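Phosphatidylinositol transfer protein SFH5 (Saccharomyces cerevisiae, PDB 6W32) binds and transfers phosphatidylinositol without detectable phosphatidylcholine transfer, regulates PtdIns(4,5)P2 homeostasis at the plasma membrane, and binds heme b. Local coordinates at residues V182-G187 with Y220-P225; L74-Q79 with Y212-Y217; E35-Y40 with I92-R97. One frame throughout, in Å; residues are numbered along the deposited sequence.

Interaction 1. Residues V182-G187 with Y220-P225; sequences VHDYKG and YFVNVP. With HEM (protoporphyrin IX containing Fe), chain D.
H183 and F221 stand side by side on the heme-facing side of two neighbouring strands, their side chains pointing the same way. F221 turns its edge toward the imidazole face in an offset edge-to-face pair, the planes 74° apart and the centroids 5.4 Å apart. At the edge of the H183 ring, NE2 makes a weak hydrogen bond, 3.1 Å, to HEM O2A. Y185 runs alongside F221 as well: the CD1 atom of F221 meets Y185 CE2 at 3.7 Å, each atom near the plane of the other's ring. V224 approaches another part of the tyrosine edge through CG2, while porphyrin carbons around CHC cover one face of the phenol. Y185 OH binds the iron of the heme at 2.3 Å, the proximal ligand; Y138, R158 and K219 complete the polar grip on the cofactor. The two strands are the parallel pair of a beta-alpha-beta unit, made of strand 179-184, helix 195-211 and then strand 216-222, within the CRAL-TRIO fold. Their backbones are joined by H183 N to Y220 O, V222 N to H183 O at 2.9 Å, and Y185 N to V222 O at 3.1 Å. On the sheet face away from the heme, V182 CG2 packs on Y220 CB at 3.9 Å. Where the strands end, D184 OD1 accepts from K186 N in an Asx turn and takes a weak bond from N223 ND2, with carboxylate and amide planes 48° apart; N223 OD1 is held by G253 N.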
loop_
_atom_site.group_PDB
_atom_site.type_symbol
_atom_site.label_atom_id
_atom_site.label_comp_id
_atom_site.label_asym_id
_atom_site.label_seq_id
_atom_site.Cartn_x
_atom_site.Cartn_y
_atom_site.Cartn_z
ATOM N N VAL A 182 4.014 9.750 -0.307
ATOM C CA VAL A 182 4.579 10.901 -0.998
ATOM C C VAL A 182 5.522 10.408 -2.078
ATOM O O VAL A 182 6.333 9.509 -1.834
ATOM C CB VAL A 182 5.329 11.874 -0.055
ATOM C CG1 VAL A 182 6.177 12.888 -0.856
ATOM C CG2 VAL A 182 4.378 12.623 0.774
ATOM N N HIS A 183 5.431 11.018 -3.254
ATOM C CA HIS A 183 6.480 10.963 -4.255
ATOM C C HIS A 183 7.209 12.297 -4.261
ATOM O O HIS A 183 6.579 13.363 -4.145
ATOM C CB HIS A 183 5.923 10.681 -5.646
ATOM C CG HIS A 183 5.422 9.286 -5.812
ATOM N ND1 HIS A 183 5.029 8.773 -7.028
ATOM C CD2 HIS A 183 5.244 8.293 -4.906
ATOM C CE1 HIS A 183 4.638 7.521 -6.866
ATOM N NE2 HIS A 183 4.744 7.211 -5.585
ATOM N N ASP A 184 8.530 12.212 -4.231
ATOM C CA ASP A 184 9.360 13.364 -4.461
ATOM C C ASP A 184 9.931 13.162 -5.838
ATOM O O ASP A 184 10.684 12.223 -6.091
ATOM C CB ASP A 184 10.480 13.441 -3.425
ATOM C CG ASP A 184 11.374 14.649 -3.622
ATOM O OD1 ASP A 184 11.122 15.430 -4.564
ATOM O OD2 ASP A 184 12.330 14.818 -2.836
ATOM N N TYR A 185 9.563 14.065 -6.729
ATOM C CA TYR A 185 10.122 14.093 -8.060
ATOM C C TYR A 185 11.129 15.211 -8.238
ATOM O O TYR A 185 11.357 15.649 -9.377
ATOM C CB TYR A 185 8.988 14.232 -9.062
ATOM C CG TYR A 185 8.075 13.039 -9.068
ATOM C CD1 TYR A 185 8.543 11.804 -9.474
ATOM C CD2 TYR A 185 6.746 13.146 -8.702
ATOM C CE1 TYR A 185 7.728 10.701 -9.489
ATOM C CE2 TYR A 185 5.920 12.052 -8.731
ATOM C CZ TYR A 185 6.423 10.821 -9.136
ATOM O OH TYR A 185 5.635 9.692 -9.165
ATOM N N LYS A 186 11.744 15.688 -7.150
ATOM C CA LYS A 186 12.697 16.775 -7.313
ATOM C C LYS A 186 13.825 16.343 -8.224
ATOM O O LYS A 186 14.699 15.571 -7.826
ATOM C CB LYS A 186 13.294 17.233 -5.993
ATOM C CG LYS A 186 14.339 18.319 -6.243
ATOM C CD LYS A 186 14.454 19.357 -5.095
ATOM C CE LYS A 186 14.705 20.759 -5.647
ATOM N NZ LYS A 186 15.508 20.684 -6.914
ATOM N N GLY A 187 13.823 16.849 -9.441
ATOM C CA GLY A 187 14.930 16.583 -10.312
ATOM C C GLY A 187 14.500 16.053 -11.651
ATOM O O GLY A 187 15.313 16.005 -12.570
ATOM N N TYR A 220 0.637 12.530 -2.081
ATOM C CA TYR A 220 1.172 13.839 -2.438
ATOM C C TYR A 220 2.313 13.652 -3.418
ATOM O O TYR A 220 3.163 12.779 -3.231
ATOM C CB TYR A 220 1.668 14.626 -1.207
ATOM C CG TYR A 220 0.598 14.813 -0.176
ATOM C CD1 TYR A 220 0.446 13.895 0.848
ATOM C CD2 TYR A 220 -0.317 15.865 -0.263
ATOM C CE1 TYR A 220 -0.565 14.016 1.774
ATOM C CE2 TYR A 220 -1.328 16.012 0.682
ATOM C CZ TYR A 220 -1.431 15.057 1.694
ATOM O OH TYR A 220 -2.405 15.126 2.649
ATOM N N PHE A 221 2.338 14.492 -4.447
ATOM C CA PHE A 221 3.331 14.434 -5.510
ATOM C C PHE A 221 4.041 15.769 -5.471
ATOM O O PHE A 221 3.509 16.746 -6.000
ATOM C CB PHE A 221 2.671 14.209 -6.867
ATOM C CG PHE A 221 1.866 12.961 -6.940
ATOM C CD1 PHE A 221 2.398 11.816 -7.512
ATOM C CD2 PHE A 221 0.574 12.919 -6.434
ATOM C CE1 PHE A 221 1.656 10.645 -7.611
ATOM C CE2 PHE A 221 -0.173 11.749 -6.516
ATOM C CZ PHE A 221 0.379 10.598 -7.116
ATOM N N VAL A 222 5.224 15.838 -4.864
ATOM C CA VAL A 222 5.823 17.136 -4.567
ATOM C C VAL A 222 7.054 17.386 -5.433
ATOM O O VAL A 222 7.696 16.474 -5.940
ATOM C CB VAL A 222 6.160 17.278 -3.070
ATOM C CG1 VAL A 222 4.999 16.741 -2.243
ATOM C CG2 VAL A 222 7.444 16.563 -2.742
ATOM N N ASN A 223 7.355 18.664 -5.622
ATOM C CA ASN A 223 8.503 19.134 -6.378
ATOM C C ASN A 223 8.382 18.786 -7.854
ATOM O O ASN A 223 9.343 18.363 -8.493
ATOM C CB ASN A 223 9.791 18.616 -5.767
ATOM C CG ASN A 223 10.114 19.355 -4.516
ATOM O OD1 ASN A 223 9.924 20.575 -4.461
ATOM N ND2 ASN A 223 10.535 18.653 -3.487
ATOM N N VAL A 224 7.198 19.059 -8.401
ATOM C CA VAL A 224 6.749 18.759 -9.758
ATOM C C VAL A 224 6.546 20.083 -10.491
ATOM O O VAL A 224 5.553 20.776 -10.241
ATOM C CB VAL A 224 5.439 17.957 -9.745
ATOM C CG1 VAL A 224 5.132 17.360 -11.112
ATOM C CG2 VAL A 224 5.451 16.906 -8.666
ATOM N N PRO A 225 7.417 20.456 -11.409
ATOM C CA PRO A 225 7.134 21.607 -12.289
ATOM C C PRO A 225 5.784 21.534 -13.012
ATOM O O PRO A 225 5.253 20.436 -13.189
ATOM C CB PRO A 225 8.295 21.555 -13.289
ATOM C CG PRO A 225 9.414 20.902 -12.529
ATOM C CD PRO A 225 8.774 19.904 -11.593
HETATM C CHA HEM D . 2.701 6.736 -10.205
HETATM C CHB HEM D . 7.405 6.526 -11.121
HETATM C CHC HEM D . 7.257 11.079 -12.740
HETATM C CHD HEM D . 2.602 11.448 -11.344
HETATM C C1A HEM D . 3.997 6.304 -10.313
HETATM C C2A HEM D . 4.408 4.967 -10.003
HETATM C C3A HEM D . 5.723 4.866 -10.283
HETATM C C4A HEM D . 6.145 6.176 -10.753
HETATM C CMA HEM D . 6.705 3.678 -10.142
HETATM C CAA HEM D . 3.356 3.946 -9.541
HETATM C CBA HEM D . 3.342 3.532 -8.088
HETATM C CGA HEM D . 4.245 4.248 -7.157
HETATM O O1A HEM D . 5.467 3.926 -7.304
HETATM O O2A HEM D . 3.720 4.334 -5.998
HETATM C C1B HEM D . 7.764 7.712 -11.692
HETATM C C2B HEM D . 9.071 8.011 -12.206
HETATM C C3B HEM D . 9.048 9.266 -12.659
HETATM C C4B HEM D . 7.707 9.808 -12.445
HETATM C CMB HEM D . 10.242 7.006 -12.187
HETATM C CAB HEM D . 10.232 10.038 -13.279
HETATM C CBB HEM D . 10.130 10.652 -14.444
HETATM C C1C HEM D . 6.006 11.622 -12.509
HETATM C C2C HEM D . 5.515 12.986 -12.812
HETATM C C3C HEM D . 4.223 13.072 -12.422
HETATM C C4C HEM D . 3.844 11.785 -11.856
HETATM C CMC HEM D . 6.337 14.135 -13.453
HETATM C CAC HEM D . 3.300 14.318 -12.523
HETATM C CBC HEM D . 2.480 14.679 -11.508
HETATM C C1D HEM D . 2.167 10.211 -10.956
HETATM C C2D HEM D . 0.817 9.842 -10.602
HETATM C C3D HEM D . 0.882 8.347 -10.278
HETATM C C4D HEM D . 2.247 7.988 -10.455
HETATM C CMD HEM D . -0.439 10.716 -10.546
HETATM C CAD HEM D . -0.196 7.370 -9.795
HETATM C CBD HEM D . 0.105 7.076 -8.321
HETATM C CGD HEM D . -1.001 6.209 -7.775
HETATM O O1D HEM D . -0.863 5.720 -6.605
HETATM O O2D HEM D . -1.883 5.802 -8.607
HETATM N NA HEM D . 5.065 7.016 -10.781
HETATM N NB HEM D . 6.959 8.820 -11.853
HETATM N NC HEM D . 4.957 10.975 -11.959
HETATM N ND HEM D . 2.986 9.069 -10.873
HETATM FE FE HEM D . 5.021 9.007 -11.267
#

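Interaction 2. Residues L74-Q79 with Y212-Y217; sequences LCKAYQ and YPELLY
The side chains of Y78 and P213 cross at about a right angle, with P213 CG 3.7 Å from Y78 OH and farther from CE2. Within its own segment the tyrosine has L74 CD2 at its edge, in the plane of the ring. The other flat group, the carboxylate of E214, is met by the aliphatic part of K76: E214 OE1 lies 3.3 Å from K76 CD, and the two side chains cross at about a right angle. A bend at chi4 (-32°) places NZ beside the carboxylate, yet its salt bridge to E214 OE2 is long at 3.8 Å. OE1 has a firmer partner in the hydroxyl of Y178. Between these flanking pairs sits A77, whose CB points at the opposing turn and touches E214 CG at 3.5 Å and P213 CB at 3.9 Å. The segment around A77 closes helix 64-77 with a Schellman motif, Q79 taking the positive-phi C-prime place as F80 N reaches back to C75 O. Facing it is the connection that leads from helix 195-211 into strand 216-222 of the CRAL-TRIO sheet, and a methyl is small enough for the backbones to approach closely, A77 CA and E214 CA being 5.8 Å apart. No hydrogen bond joins the two segments; the backbone O of E214 instead accepts from K73 NZ, one turn back along the same helix.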
loop_
_atom_site.group_PDB
_atom_site.type_symbol
_atom_site.label_atom_id
_atom_site.label_comp_id
_atom_site.label_asym_id
_atom_site.label_seq_id
_atom_site.Cartn_x
_atom_site.Cartn_y
_atom_site.Cartn_z
ATOM N N LEU A 74 -13.341 -4.452 2.228
ATOM C CA LEU A 74 -13.498 -4.977 0.877
ATOM C C LEU A 74 -14.913 -4.768 0.330
ATOM O O LEU A 74 -15.077 -4.526 -0.878
ATOM C CB LEU A 74 -13.100 -6.461 0.839
ATOM C CG LEU A 74 -11.674 -6.830 0.430
ATOM C CD1 LEU A 74 -11.365 -8.245 0.855
ATOM C CD2 LEU A 74 -11.570 -6.684 -1.052
ATOM N N CYS A 75 -15.942 -4.854 1.175
ATOM C CA CYS A 75 -17.289 -4.458 0.750
ATOM C C CYS A 75 -17.354 -2.995 0.322
ATOM O O CYS A 75 -17.912 -2.679 -0.745
ATOM C CB CYS A 75 -18.283 -4.694 1.888
ATOM S SG CYS A 75 -18.232 -6.399 2.641
ATOM N N LYS A 76 -16.800 -2.090 1.158
ATOM C CA LYS A 76 -16.766 -0.672 0.813
ATOM C C LYS A 76 -16.090 -0.452 -0.529
ATOM O O LYS A 76 -16.557 0.334 -1.362
ATOM C CB LYS A 76 -16.033 0.084 1.899
ATOM C CG LYS A 76 -16.331 1.568 1.945
ATOM C CD LYS A 76 -15.174 2.438 2.491
ATOM C CE LYS A 76 -15.313 3.901 1.997
ATOM N NZ LYS A 76 -15.940 4.027 0.616
ATOM N N ALA A 77 -15.000 -1.161 -0.766
ATOM C CA ALA A 77 -14.281 -1.020 -2.020
ATOM C C ALA A 77 -15.138 -1.390 -3.228
ATOM O O ALA A 77 -14.971 -0.830 -4.315
ATOM C CB ALA A 77 -13.034 -1.899 -1.966
ATOM N N TYR A 78 -16.025 -2.355 -3.085
ATOM C CA TYR A 78 -16.749 -2.869 -4.237
ATOM C C TYR A 78 -18.233 -2.555 -4.088
ATOM O O TYR A 78 -19.102 -3.232 -4.643
ATOM C CB TYR A 78 -16.438 -4.367 -4.435
ATOM C CG TYR A 78 -14.966 -4.567 -4.733
ATOM C CD1 TYR A 78 -14.450 -4.284 -5.987
ATOM C CD2 TYR A 78 -14.082 -4.957 -3.739
ATOM C CE1 TYR A 78 -13.097 -4.401 -6.263
ATOM C CE2 TYR A 78 -12.712 -5.090 -3.998
ATOM C CZ TYR A 78 -12.224 -4.805 -5.266
ATOM O OH TYR A 78 -10.866 -4.937 -5.542
ATOM N N GLN A 79 -18.514 -1.500 -3.322
ATOM C CA GLN A 79 -19.820 -0.856 -3.302
ATOM C C GLN A 79 -20.893 -1.803 -2.780
ATOM O O GLN A 79 -22.068 -1.697 -3.125
ATOM C CB GLN A 79 -20.170 -0.298 -4.691
ATOM C CG GLN A 79 -19.326 0.924 -5.030
ATOM C CD GLN A 79 -19.490 1.430 -6.463
ATOM O OE1 GLN A 79 -20.593 1.803 -6.893
ATOM N NE2 GLN A 79 -18.378 1.459 -7.212
ATOM N N TYR A 212 -4.832 -3.682 -3.880
ATOM C CA TYR A 212 -4.734 -3.048 -2.584
ATOM C C TYR A 212 -5.835 -1.985 -2.393
ATOM O O TYR A 212 -5.513 -0.910 -1.878
ATOM C CB TYR A 212 -3.348 -2.412 -2.427
ATOM C CG TYR A 212 -2.227 -3.378 -2.242
ATOM C CD1 TYR A 212 -1.709 -3.616 -0.981
ATOM C CD2 TYR A 212 -1.636 -4.026 -3.328
ATOM C CE1 TYR A 212 -0.649 -4.486 -0.789
ATOM C CE2 TYR A 212 -0.558 -4.923 -3.139
ATOM C CZ TYR A 212 -0.073 -5.128 -1.866
ATOM O OH TYR A 212 0.988 -5.969 -1.645
ATOM N N PRO A 213 -7.114 -2.234 -2.671
ATOM C CA PRO A 213 -8.073 -1.156 -2.614
ATOM C C PRO A 213 -8.322 -0.744 -1.167
ATOM O O PRO A 213 -8.096 -1.498 -0.220
ATOM C CB PRO A 213 -9.297 -1.784 -3.212
ATOM C CG PRO A 213 -9.253 -3.171 -2.756
ATOM C CD PRO A 213 -7.793 -3.498 -2.437
ATOM N N GLU A 214 -8.853 0.466 -1.001
ATOM C CA GLU A 214 -9.291 0.949 0.307
ATOM C C GLU A 214 -8.166 0.955 1.332
ATOM O O GLU A 214 -8.397 0.722 2.523
ATOM C CB GLU A 214 -10.473 0.167 0.857
ATOM C CG GLU A 214 -11.815 0.544 0.220
ATOM C CD GLU A 214 -12.191 2.041 0.344
ATOM O OE1 GLU A 214 -12.088 2.590 1.474
ATOM O OE2 GLU A 214 -12.611 2.649 -0.687
ATOM N N LEU A 215 -6.942 1.264 0.878
ATOM C CA LEU A 215 -5.816 1.450 1.786
ATOM C C LEU A 215 -5.130 2.806 1.671
ATOM O O LEU A 215 -4.313 3.130 2.535
ATOM C CB LEU A 215 -4.758 0.348 1.581
ATOM C CG LEU A 215 -5.310 -1.007 2.010
ATOM C CD1 LEU A 215 -4.584 -2.142 1.306
ATOM C CD2 LEU A 215 -5.297 -1.185 3.536
ATOM N N LEU A 216 -5.419 3.602 0.652
ATOM C CA LEU A 216 -4.801 4.926 0.531
ATOM C C LEU A 216 -5.754 5.965 1.082
ATOM O O LEU A 216 -6.951 5.925 0.783
ATOM C CB LEU A 216 -4.485 5.249 -0.929
ATOM C CG LEU A 216 -3.599 6.418 -1.268
ATOM C CD1 LEU A 216 -2.227 6.131 -0.840
ATOM C CD2 LEU A 216 -3.609 6.685 -2.766
ATOM N N TYR A 217 -5.231 6.893 1.890
ATOM C CA TYR A 217 -6.014 8.073 2.294
ATOM C C TYR A 217 -5.669 9.275 1.435
ATOM O O TYR A 217 -6.552 9.820 0.784
ATOM C CB TYR A 217 -5.836 8.453 3.771
ATOM C CG TYR A 217 -6.679 9.658 4.156
ATOM C CD1 TYR A 217 -8.071 9.579 4.218
ATOM C CD2 TYR A 217 -6.090 10.882 4.440
ATOM C CE1 TYR A 217 -8.862 10.700 4.548
ATOM C CE2 TYR A 217 -6.856 11.989 4.765
ATOM C CZ TYR A 217 -8.243 11.896 4.825
ATOM O OH TYR A 217 -8.986 13.021 5.163
#

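Interaction 3. Residues E35-Y40 with I92-R97; sequences EKCAGY and ILNWRR
Y40 lays its ring across helix 82-98 just after the chain has left helix 16-36, so the contact is a post-helical turn packed against the side of a second helix. The exit is marked by A38, the first residue to abandon helical angles, with positive phi. With CG anti to the backbone N (chi1 -171°), the tyrosine runs past R97 in the opposite direction. Its CB lies near the guanidinium edge of R97 and beside the CD methylene. The ring atoms CG and CD1 are covered by R97 CG, which sits over one face in a CH-pi contact, 3.6 Å from the centroid and 30° off the normal; the atoms are modelled too close here for the exact spacing to be trusted. CD2 approaches L93, 4.3 Å from that residue's CD2. Farther out, CE2 touches R96 CB at 3.5 Å, the two side chains crossing at about a right angle. CZ comes next to R96 O, and OH, although near the same carbonyl, forms its hydrogen bond with E42 OE1. R96 forms salt bridges to E42 and E163, so E42 meets both the tyrosine hydroxyl and the guanidinium. Earlier in the segment, C37 SG packs against L93 CB at 4.0 Å, and N94 turns its amide toward the backbone of K36 and C37. No hydrogen bond spans the two segments; R97 NE is 3.3 Å from C37 O, but at a poor angle. The guanidinium of R97 has A38 CB over its centre, 4.2 Å above the plane.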
loop_
_atom_site.group_PDB
_atom_site.type_symbol
_atom_site.label_atom_id
_atom_site.label_comp_id
_atom_site.label_asym_id
_atom_site.label_seq_id
_atom_site.Cartn_x
_atom_site.Cartn_y
_atom_site.Cartn_z
ATOM N N GLU A 35 -12.395 -23.580 -1.391
ATOM C CA GLU A 35 -12.731 -24.119 -2.703
ATOM C C GLU A 35 -12.071 -23.376 -3.869
ATOM O O GLU A 35 -11.981 -23.936 -4.965
ATOM C CB GLU A 35 -14.252 -24.094 -2.907
ATOM C CG GLU A 35 -15.069 -24.934 -1.910
ATOM C CD GLU A 35 -16.014 -25.937 -2.614
ATOM O OE1 GLU A 35 -16.677 -25.552 -3.624
ATOM O OE2 GLU A 35 -16.072 -27.116 -2.163
ATOM N N LYS A 36 -11.704 -22.089 -3.725
ATOM C CA LYS A 36 -11.351 -21.284 -4.908
ATOM C C LYS A 36 -10.097 -20.462 -4.724
ATOM O O LYS A 36 -9.584 -19.934 -5.718
ATOM C CB LYS A 36 -12.465 -20.300 -5.311
ATOM C CG LYS A 36 -13.839 -20.861 -5.456
ATOM C CD LYS A 36 -14.352 -20.825 -6.905
ATOM C CE LYS A 36 -15.240 -22.077 -7.171
ATOM N NZ LYS A 36 -15.363 -22.474 -8.610
ATOM N N CYS A 37 -9.688 -20.251 -3.477
ATOM C CA CYS A 37 -8.441 -19.554 -3.175
ATOM C C CYS A 37 -7.313 -20.507 -2.793
ATOM O O CYS A 37 -6.194 -20.075 -2.514
ATOM C CB CYS A 37 -8.660 -18.528 -2.060
ATOM S SG CYS A 37 -9.881 -17.253 -2.446
ATOM N N ALA A 38 -7.610 -21.802 -2.776
ATOM C CA ALA A 38 -6.730 -22.765 -2.169
ATOM C C ALA A 38 -6.346 -22.310 -0.761
ATOM O O ALA A 38 -5.178 -22.087 -0.509
ATOM C CB ALA A 38 -5.522 -23.132 -2.994
ATOM N N GLY A 39 -7.296 -22.182 0.192
ATOM C CA GLY A 39 -7.002 -22.225 1.643
ATOM C C GLY A 39 -6.000 -21.182 2.122
ATOM O O GLY A 39 -5.792 -21.039 3.324
ATOM N N TYR A 40 -5.520 -20.331 1.219
ATOM C CA TYR A 40 -4.674 -19.225 1.630
ATOM C C TYR A 40 -5.538 -18.086 2.165
ATOM O O TYR A 40 -6.452 -17.636 1.480
ATOM C CB TYR A 40 -3.844 -18.746 0.455
ATOM C CG TYR A 40 -2.780 -17.760 0.792
ATOM C CD1 TYR A 40 -1.515 -18.189 1.102
ATOM C CD2 TYR A 40 -3.047 -16.396 0.780
ATOM C CE1 TYR A 40 -0.532 -17.294 1.410
ATOM C CE2 TYR A 40 -2.076 -15.490 1.067
ATOM C CZ TYR A 40 -0.816 -15.937 1.389
ATOM O OH TYR A 40 0.173 -15.040 1.705
ATOM N N ILE A 92 -7.586 -11.302 -5.074
ATOM C CA ILE A 92 -6.570 -10.817 -4.145
ATOM C C ILE A 92 -5.817 -11.985 -3.531
ATOM O O ILE A 92 -4.595 -12.107 -3.679
ATOM C CB ILE A 92 -7.189 -9.932 -3.059
ATOM C CG1 ILE A 92 -7.491 -8.541 -3.622
ATOM C CG2 ILE A 92 -6.209 -9.796 -1.941
ATOM C CD1 ILE A 92 -8.673 -7.844 -2.955
ATOM N N LEU A 93 -6.541 -12.873 -2.848
ATOM C CA LEU A 93 -5.899 -13.969 -2.127
ATOM C C LEU A 93 -5.070 -14.863 -3.059
ATOM O O LEU A 93 -3.996 -15.337 -2.684
ATOM C CB LEU A 93 -6.966 -14.787 -1.403
ATOM C CG LEU A 93 -7.530 -14.122 -0.157
ATOM C CD1 LEU A 93 -8.508 -15.031 0.552
ATOM C CD2 LEU A 93 -6.404 -13.682 0.775
ATOM N N ASN A 94 -5.545 -15.127 -4.271
ATOM C CA ASN A 94 -4.736 -15.939 -5.170
ATOM C C ASN A 94 -3.441 -15.219 -5.508
ATOM O O ASN A 94 -2.359 -15.807 -5.455
ATOM C CB ASN A 94 -5.505 -16.269 -6.448
ATOM C CG ASN A 94 -6.557 -17.342 -6.241
ATOM O OD1 ASN A 94 -6.503 -18.129 -5.288
ATOM N ND2 ASN A 94 -7.540 -17.363 -7.137
ATOM N N TRP A 95 -3.538 -13.943 -5.872
ATOM C CA TRP A 95 -2.346 -13.147 -6.147
ATOM C C TRP A 95 -1.386 -13.151 -4.948
ATOM O O TRP A 95 -0.156 -13.244 -5.118
ATOM C CB TRP A 95 -2.783 -11.726 -6.536
ATOM C CG TRP A 95 -1.691 -10.795 -6.906
ATOM C CD1 TRP A 95 -1.176 -10.563 -8.160
ATOM C CD2 TRP A 95 -0.997 -9.925 -6.021
ATOM N NE1 TRP A 95 -0.173 -9.614 -8.100
ATOM C CE2 TRP A 95 -0.041 -9.208 -6.797
ATOM C CE3 TRP A 95 -1.083 -9.681 -4.653
ATOM C CZ2 TRP A 95 0.816 -8.265 -6.238
ATOM C CZ3 TRP A 95 -0.230 -8.757 -4.098
ATOM C CH2 TRP A 95 0.710 -8.049 -4.890
ATOM N N ARG A 96 -1.926 -13.090 -3.725
ATOM C CA ARG A 96 -1.044 -13.102 -2.563
ATOM C C ARG A 96 -0.260 -14.400 -2.471
ATOM O O ARG A 96 0.849 -14.406 -1.936
ATOM C CB ARG A 96 -1.831 -12.891 -1.262
ATOM C CG ARG A 96 -2.759 -11.684 -1.220
ATOM C CD ARG A 96 -2.055 -10.447 -0.795
ATOM N NE ARG A 96 -1.552 -10.459 0.580
ATOM C CZ ARG A 96 -1.048 -9.366 1.167
ATOM N NH1 ARG A 96 -1.016 -8.225 0.487
ATOM N NH2 ARG A 96 -0.562 -9.389 2.403
ATOM N N ARG A 97 -0.821 -15.509 -2.962
ATOM C CA ARG A 97 -0.078 -16.769 -3.080
ATOM C C ARG A 97 0.889 -16.760 -4.250
ATOM O O ARG A 97 2.082 -16.980 -4.075
ATOM C CB ARG A 97 -1.010 -17.940 -3.293
ATOM C CG ARG A 97 -1.935 -18.216 -2.221
ATOM C CD ARG A 97 -2.623 -19.536 -2.557
ATOM N NE ARG A 97 -3.229 -19.551 -3.892
ATOM C CZ ARG A 97 -2.848 -20.358 -4.877
ATOM N NH1 ARG A 97 -1.846 -21.222 -4.672
ATOM N NH2 ARG A 97 -3.475 -20.304 -6.055
#

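Interaction 1 is the buried member of the set, interaction 3 is partly buried, and interaction 2 lies at the surface. Interactions 1 and 2 share strand 216-222, one at its C-terminal end beside the heme and the other at the approach to its start, with centres 25 Å apart. Interactions 2 and 3 meet directly: L74 CD2 packs on I92 CD1, joining helices 64-77 and 82-98, while Y212, just after helix 195-211, touches W95 and R96. Chemistry follows place. Regular backbone bonds join the strands of interaction 1, and Y185, just past one of them, binds the heme iron. Interactions 2 and 3 have no hydrogen bond across them; the first adds a long salt bridge to aliphatic contacts, the second a CH-pi contact to apolar ones.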